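Local atomic coordinates of alpha-glucosidase ([Eubacterium] rectale, PDB entry 6PNR), a protein that hydrolyses alpha-glycosidic bonds as a family 31 glycoside hydrolase and probably releases sulfoquinovose from sulfolipid-derived glycosides. Residues A[27-32]-A[102-107]; A[180-185]-A[204-209]. One frame throughout, in Å; residues are numbered along the deposited sequence.

Contact 1. Residues A[27-32]-A[102-107]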
loop_
_atom_site.group_PDB
_atom_site.type_symbol
_atom_site.label_atom_id
_atom_site.label_comp_id
_atom_site.label_asym_id
_atom_site.label_seq_id
_atom_site.Cartn_x
_atom_site.Cartn_y
_atom_site.Cartn_z
ATOM N N PRO A 27 -10.178 -17.852 -22.891
ATOM C CA PRO A 27 -11.437 -18.078 -22.172
ATOM C C PRO A 27 -12.090 -16.776 -21.736
ATOM O O PRO A 27 -11.424 -15.796 -21.398
ATOM C CB PRO A 27 -11.014 -18.918 -20.962
ATOM C CG PRO A 27 -9.571 -18.600 -20.777
ATOM C CD PRO A 27 -9.026 -18.404 -22.162
ATOM N N MET A 28 -13.423 -16.789 -21.739
ATOM C CA MET A 28 -14.222 -15.614 -21.426
ATOM C C MET A 28 -14.545 -15.496 -19.944
ATOM O O MET A 28 -14.768 -14.381 -19.463
ATOM C CB MET A 28 -15.527 -15.644 -22.233
ATOM C CG MET A 28 -16.306 -14.332 -22.266
ATOM S SD MET A 28 -17.740 -14.383 -23.377
ATOM C CE MET A 28 -18.817 -15.497 -22.492
ATOM N N ILE A 29 -14.587 -16.606 -19.209
ATOM C CA ILE A 29 -15.013 -16.612 -17.813
ATOM C C ILE A 29 -14.042 -17.448 -16.988
ATOM O O ILE A 29 -13.722 -18.585 -17.354
ATOM C CB ILE A 29 -16.446 -17.161 -17.659
ATOM C CG1 ILE A 29 -17.440 -16.359 -18.500
ATOM C CG2 ILE A 29 -16.863 -17.161 -16.204
ATOM C CD1 ILE A 29 -18.839 -16.979 -18.545
ATOM N N TYR A 30 -13.574 -16.884 -15.877
ATOM C CA TYR A 30 -12.962 -17.643 -14.801
ATOM C C TYR A 30 -13.861 -17.561 -13.576
ATOM O O TYR A 30 -14.536 -16.552 -13.345
ATOM C CB TYR A 30 -11.563 -17.116 -14.426
ATOM C CG TYR A 30 -10.559 -17.021 -15.565
ATOM C CD1 TYR A 30 -10.726 -16.104 -16.596
ATOM C CD2 TYR A 30 -9.414 -17.820 -15.574
ATOM C CE1 TYR A 30 -9.801 -16.001 -17.627
ATOM C CE2 TYR A 30 -8.482 -17.724 -16.596
ATOM C CZ TYR A 30 -8.683 -16.818 -17.615
ATOM O OH TYR A 30 -7.765 -16.727 -18.627
ATOM N N VAL A 31 -13.842 -18.618 -12.772
ATOM C CA VAL A 31 -14.595 -18.670 -11.531
ATOM C C VAL A 31 -13.640 -19.108 -10.436
ATOM O O VAL A 31 -12.563 -19.645 -10.698
ATOM C CB VAL A 31 -15.792 -19.629 -11.625
ATOM C CG1 VAL A 31 -16.725 -19.158 -12.705
ATOM C CG2 VAL A 31 -15.298 -21.029 -11.946
ATOM N N GLY A 32 -14.033 -18.869 -9.195
ATOM C CA GLY A 32 -13.187 -19.307 -8.114
ATOM C C GLY A 32 -13.784 -19.016 -6.762
ATOM O O GLY A 32 -14.976 -18.733 -6.623
ATOM N N PHE A 102 -15.999 -14.304 -9.692
ATOM C CA PHE A 102 -16.405 -14.381 -11.088
ATOM C C PHE A 102 -15.595 -13.350 -11.865
ATOM O O PHE A 102 -15.664 -12.154 -11.567
ATOM C CB PHE A 102 -17.918 -14.114 -11.194
ATOM C CG PHE A 102 -18.495 -14.256 -12.572
ATOM C CD1 PHE A 102 -18.985 -15.474 -13.006
ATOM C CD2 PHE A 102 -18.594 -13.157 -13.415
ATOM C CE1 PHE A 102 -19.537 -15.599 -14.268
ATOM C CE2 PHE A 102 -19.152 -13.269 -14.679
ATOM C CZ PHE A 102 -19.629 -14.494 -15.108
ATOM N N TRP A 103 -14.808 -13.802 -12.832
ATOM C CA TRP A 103 -14.027 -12.915 -13.683
ATOM C C TRP A 103 -14.530 -13.033 -15.117
ATOM O O TRP A 103 -14.489 -14.120 -15.706
ATOM C CB TRP A 103 -12.535 -13.248 -13.623
ATOM C CG TRP A 103 -11.824 -12.973 -12.321
ATOM C CD1 TRP A 103 -11.137 -11.835 -11.981
ATOM C CD2 TRP A 103 -11.671 -13.874 -11.223
ATOM N NE1 TRP A 103 -10.586 -11.972 -10.734
ATOM C CE2 TRP A 103 -10.891 -13.218 -10.250
ATOM C CE3 TRP A 103 -12.112 -15.177 -10.968
ATOM C CZ2 TRP A 103 -10.554 -13.816 -9.037
ATOM C CZ3 TRP A 103 -11.772 -15.771 -9.775
ATOM C CH2 TRP A 103 -10.998 -15.088 -8.818
ATOM N N PHE A 104 -14.998 -11.920 -15.672
ATOM C CA PHE A 104 -15.545 -11.864 -17.020
ATOM C C PHE A 104 -14.606 -11.036 -17.883
ATOM O O PHE A 104 -14.266 -9.900 -17.525
ATOM C CB PHE A 104 -16.953 -11.248 -17.014
ATOM C CG PHE A 104 -17.636 -11.268 -18.358
ATOM C CD1 PHE A 104 -18.342 -12.380 -18.772
ATOM C CD2 PHE A 104 -17.562 -10.172 -19.203
ATOM C CE1 PHE A 104 -18.965 -12.410 -20.012
ATOM C CE2 PHE A 104 -18.184 -10.188 -20.446
ATOM C CZ PHE A 104 -18.891 -11.309 -20.847
ATOM N N ARG A 105 -14.184 -11.595 -19.014
ATOM C CA ARG A 105 -13.262 -10.895 -19.893
ATOM C C ARG A 105 -13.960 -10.313 -21.110
ATOM O O ARG A 105 -14.854 -10.931 -21.695
ATOM C CB ARG A 105 -12.133 -11.818 -20.328
ATOM C CG ARG A 105 -11.181 -12.094 -19.181
ATOM C CD ARG A 105 -9.875 -12.569 -19.710
ATOM N NE ARG A 105 -8.874 -12.682 -18.666
ATOM C CZ ARG A 105 -7.669 -13.175 -18.888
ATOM N NH1 ARG A 105 -7.353 -13.587 -20.108
ATOM N NH2 ARG A 105 -6.787 -13.254 -17.911
ATOM N N VAL A 106 -13.540 -9.113 -21.484
ATOM C CA VAL A 106 -14.023 -8.425 -22.670
ATOM C C VAL A 106 -12.841 -8.221 -23.601
ATOM O O VAL A 106 -11.801 -7.702 -23.178
ATOM C CB VAL A 106 -14.670 -7.072 -22.318
ATOM C CG1 VAL A 106 -15.090 -6.363 -23.568
ATOM C CG2 VAL A 106 -15.842 -7.262 -21.378
ATOM N N ALA A 107 -13.010 -8.596 -24.870
ATOM C CA ALA A 107 -11.947 -8.424 -25.850
ATOM C C ALA A 107 -11.648 -6.947 -26.064
ATOM O O ALA A 107 -12.553 -6.117 -26.152
ATOM C CB ALA A 107 -12.347 -9.081 -27.179
#
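Ile29, Tyr30 and Val31 pair in antiparallel register with Phe104, Trp103 and Phe102, the two strand axes 4.7 Å apart and their directions 171° from each other. Tyr30 and Trp103 are the hydrogen-bonded pair, with Tyr30 N to Trp103 O at 2.9 Å and Trp103 N to Tyr30 O at 2.8 Å; Arg105 N adds a third bond to Met28 O. The face carrying Ile29, Val31, Phe102 and Phe104 is apolar. There the branched Ile29 serves two rings at once, CG2 lying 3.7 Å from Phe102 CE1 and CG1 4.1 Å from Phe104 CD1. Met28, with CG anti to its backbone N (chi1 -166°), runs beside Phe104 and makes an oblique Met-aromatic contact, the SD of its flexible thioether 4.9 Å from the centre of the Phe104 ring. On the other face Tyr30 CB packs 4.0 Å from Trp103 CE3, and the indole brings an edge to the backbone of Val31 and Gly32. Glycine suits this spot, since a beta carbon would press on Trp103 CZ3. Tyr30 OH lies over one face of the Arg105 guanidinium, too poorly angled for a hydrogen bond; the guanidinium instead forms a salt bridge with Glu199 and bonds Tyr50 of the second subunit. Strand 101-107 runs between strands 29-41 and 197-202, while Ile29, Phe102 and Phe104 pack against Phe92 of strand 87-94, in the other sheet.

Contact 2. Residues A[180-185]-A[204-209]; sequences LHVDST and EVPKQI
Ser184 OG approaches the flat carboxylate of Glu204 from above its plane, 36° out of it, and donates to OE2 at 2.6 Å. Two waters also donate to OE2, so three hydrogen bonds grip this oxygen. Ser184 OG can reach it because it stands anti to the backbone N (chi1 171°), and the same hydroxyl bonds Ala186 N; a short side chain that both gives and accepts suits the place. Water 1 bridges the segments, giving to Asp183 O at 2.7 Å and to Glu204 OE2 while accepting from Lys207 N and NZ, the lysine bending at its last two torsions. Water 2 takes the N-H of Thr185. An alanine in place of Glu204 would probably leave the Ser184 hydroxyl without its acceptor and both waters short of a partner.

Asp183 N bonds Gln208 O at 2.9 Å, nearly straight, and Asp183 is the centre of an inverse gamma turn closed by Ser184 N and Val182 O. Val182 and Ile209 form an antiparallel non-hydrogen-bonded pair of strands 178-182 and 208-213, neighbours in a sheet that packs on strand 101-107. On their face the contact is apolar: Val182 splits its methyls, CG1 lying 3.7 Å from Pro206 CB and CG2 4.1 Å from Ile209 CG1, while Leu180 CG meets Ile209 CG2 at 3.8 Å. Compact branched side chains and a rigid proline suit this face. The chemistry implies a division of labour: a backbone bond and apolar side chains join the strands, whereas a charged, hydrated network ties the loops, where several donors and the nearby lysine would probably favour an ionised Glu204.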
loop_
_atom_site.group_PDB
_atom_site.type_symbol
_atom_site.label_atom_id
_atom_site.label_comp_id
_atom_site.label_asym_id
_atom_site.label_seq_id
_atom_site.Cartn_x
_atom_site.Cartn_y
_atom_site.Cartn_z
ATOM N N LEU A 180 -21.312 -1.344 -21.186
ATOM C CA LEU A 180 -21.505 -2.651 -20.587
ATOM C C LEU A 180 -21.826 -2.440 -19.120
ATOM O O LEU A 180 -21.130 -1.684 -18.432
ATOM C CB LEU A 180 -20.255 -3.539 -20.752
ATOM C CG LEU A 180 -20.265 -4.976 -20.214
ATOM C CD1 LEU A 180 -19.212 -5.796 -20.935
ATOM C CD2 LEU A 180 -20.020 -5.039 -18.719
ATOM N N HIS A 181 -22.865 -3.109 -18.646
ATOM C CA HIS A 181 -23.302 -3.028 -17.263
ATOM C C HIS A 181 -23.333 -4.426 -16.672
ATOM O O HIS A 181 -23.842 -5.359 -17.306
ATOM C CB HIS A 181 -24.698 -2.403 -17.150
ATOM C CG HIS A 181 -25.214 -2.373 -15.748
ATOM N ND1 HIS A 181 -24.565 -1.690 -14.740
ATOM C CD2 HIS A 181 -26.288 -2.968 -15.173
ATOM C CE1 HIS A 181 -25.227 -1.854 -13.605
ATOM N NE2 HIS A 181 -26.279 -2.620 -13.843
ATOM N N VAL A 182 -22.790 -4.575 -15.464
ATOM C CA VAL A 182 -22.906 -5.810 -14.699
ATOM C C VAL A 182 -23.996 -5.599 -13.658
ATOM O O VAL A 182 -23.868 -4.736 -12.781
ATOM C CB VAL A 182 -21.574 -6.201 -14.033
ATOM C CG1 VAL A 182 -21.719 -7.533 -13.278
ATOM C CG2 VAL A 182 -20.449 -6.286 -15.068
ATOM N N ASP A 183 -25.053 -6.407 -13.736
ATOM C CA ASP A 183 -26.228 -6.259 -12.876
ATOM C C ASP A 183 -25.944 -6.912 -11.528
ATOM O O ASP A 183 -26.407 -8.009 -11.208
ATOM C CB ASP A 183 -27.456 -6.861 -13.551
ATOM C CG ASP A 183 -28.757 -6.548 -12.817
ATOM O OD1 ASP A 183 -28.723 -5.896 -11.752
ATOM O OD2 ASP A 183 -29.828 -6.953 -13.320
ATOM N N SER A 184 -25.169 -6.209 -10.709
ATOM C CA SER A 184 -24.807 -6.719 -9.394
ATOM C C SER A 184 -24.420 -5.540 -8.513
ATOM O O SER A 184 -23.849 -4.562 -8.994
ATOM C CB SER A 184 -23.644 -7.710 -9.484
ATOM O OG SER A 184 -23.163 -8.053 -8.191
ATOM N N THR A 185 -24.730 -5.637 -7.224
ATOM C CA THR A 185 -24.224 -4.660 -6.269
ATOM C C THR A 185 -23.157 -5.261 -5.370
ATOM O O THR A 185 -22.815 -4.663 -4.342
ATOM C CB THR A 185 -25.354 -4.047 -5.431
ATOM O OG1 THR A 185 -25.892 -5.035 -4.546
ATOM C CG2 THR A 185 -26.466 -3.496 -6.339
ATOM N N GLU A 204 -19.545 -12.279 -6.727
ATOM C CA GLU A 204 -20.678 -13.191 -6.820
ATOM C C GLU A 204 -20.805 -13.559 -8.290
ATOM O O GLU A 204 -20.215 -12.909 -9.158
ATOM C CB GLU A 204 -21.976 -12.560 -6.313
ATOM C CG GLU A 204 -22.630 -11.631 -7.336
ATOM C CD GLU A 204 -23.976 -11.116 -6.871
ATOM O OE1 GLU A 204 -24.514 -11.664 -5.881
ATOM O OE2 GLU A 204 -24.489 -10.154 -7.483
ATOM N N VAL A 205 -21.580 -14.600 -8.570
ATOM C CA VAL A 205 -21.988 -14.830 -9.952
ATOM C C VAL A 205 -23.068 -13.806 -10.274
ATOM O O VAL A 205 -24.154 -13.851 -9.681
ATOM C CB VAL A 205 -22.488 -16.265 -10.168
ATOM C CG1 VAL A 205 -22.975 -16.441 -11.594
ATOM C CG2 VAL A 205 -21.381 -17.281 -9.826
ATOM N N PRO A 206 -22.830 -12.873 -11.193
ATOM C CA PRO A 206 -23.818 -11.819 -11.440
ATOM C C PRO A 206 -25.029 -12.352 -12.185
ATOM O O PRO A 206 -24.921 -13.251 -13.019
ATOM C CB PRO A 206 -23.047 -10.813 -12.302
ATOM C CG PRO A 206 -22.095 -11.671 -13.067
ATOM C CD PRO A 206 -21.690 -12.787 -12.120
ATOM N N LYS A 207 -26.192 -11.763 -11.887
ATOM C CA LYS A 207 -27.422 -12.165 -12.568
ATOM C C LYS A 207 -27.301 -12.007 -14.072
ATOM O O LYS A 207 -27.752 -12.870 -14.833
ATOM C CB LYS A 207 -28.611 -11.345 -12.058
ATOM C CG LYS A 207 -29.191 -11.828 -10.744
ATOM C CD LYS A 207 -30.388 -10.973 -10.314
ATOM C CE LYS A 207 -29.956 -9.619 -9.732
ATOM N NZ LYS A 207 -29.214 -9.751 -8.434
ATOM N N GLN A 208 -26.687 -10.920 -14.523
ATOM C CA GLN A 208 -26.767 -10.573 -15.932
ATOM C C GLN A 208 -25.687 -9.564 -16.268
ATOM O O GLN A 208 -25.320 -8.722 -15.441
ATOM C CB GLN A 208 -28.147 -9.993 -16.281
ATOM C CG GLN A 208 -28.311 -9.569 -17.720
ATOM C CD GLN A 208 -29.606 -8.796 -17.955
ATOM O OE1 GLN A 208 -29.620 -7.560 -17.962
ATOM N NE2 GLN A 208 -30.699 -9.525 -18.142
ATOM N N ILE A 209 -25.182 -9.663 -17.489
ATOM C CA ILE A 209 -24.353 -8.628 -18.085
ATOM C C ILE A 209 -25.098 -8.098 -19.299
ATOM O O ILE A 209 -25.651 -8.878 -20.086
ATOM C CB ILE A 209 -22.949 -9.149 -18.447
ATOM C CG1 ILE A 209 -22.148 -9.398 -17.154
ATOM C CG2 ILE A 209 -22.225 -8.163 -19.387
ATOM C CD1 ILE A 209 -20.753 -9.983 -17.350
HETATM O O HOH W 1 -26.497 -10.094 -9.553
HETATM O O HOH W 2 -26.030 -7.968 -6.586
#

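Contacts 1 and 2 belong to different antiparallel sheets of the N-terminal part of the chain, which face each other. Their centres lie about 13 Å apart, and they touch directly: Phe104 CG comes 3.5 Å from Ile209 CD1, Phe102 CD2 meets Pro206 CD at 3.4 Å, and Val106 packs on Leu180. The apolar faces of both therefore share one core. Both are mostly buried, but contact 2 reaches the surface at Lys207. Contact 1, with no exposed residue, is a regular strand pairing rich in aromatic residues, whose outer side ends in Arg105 at the subunit interface. Contact 2 has a single bridge and runs into loops, where waters and a carboxylate take over from ladder bonds.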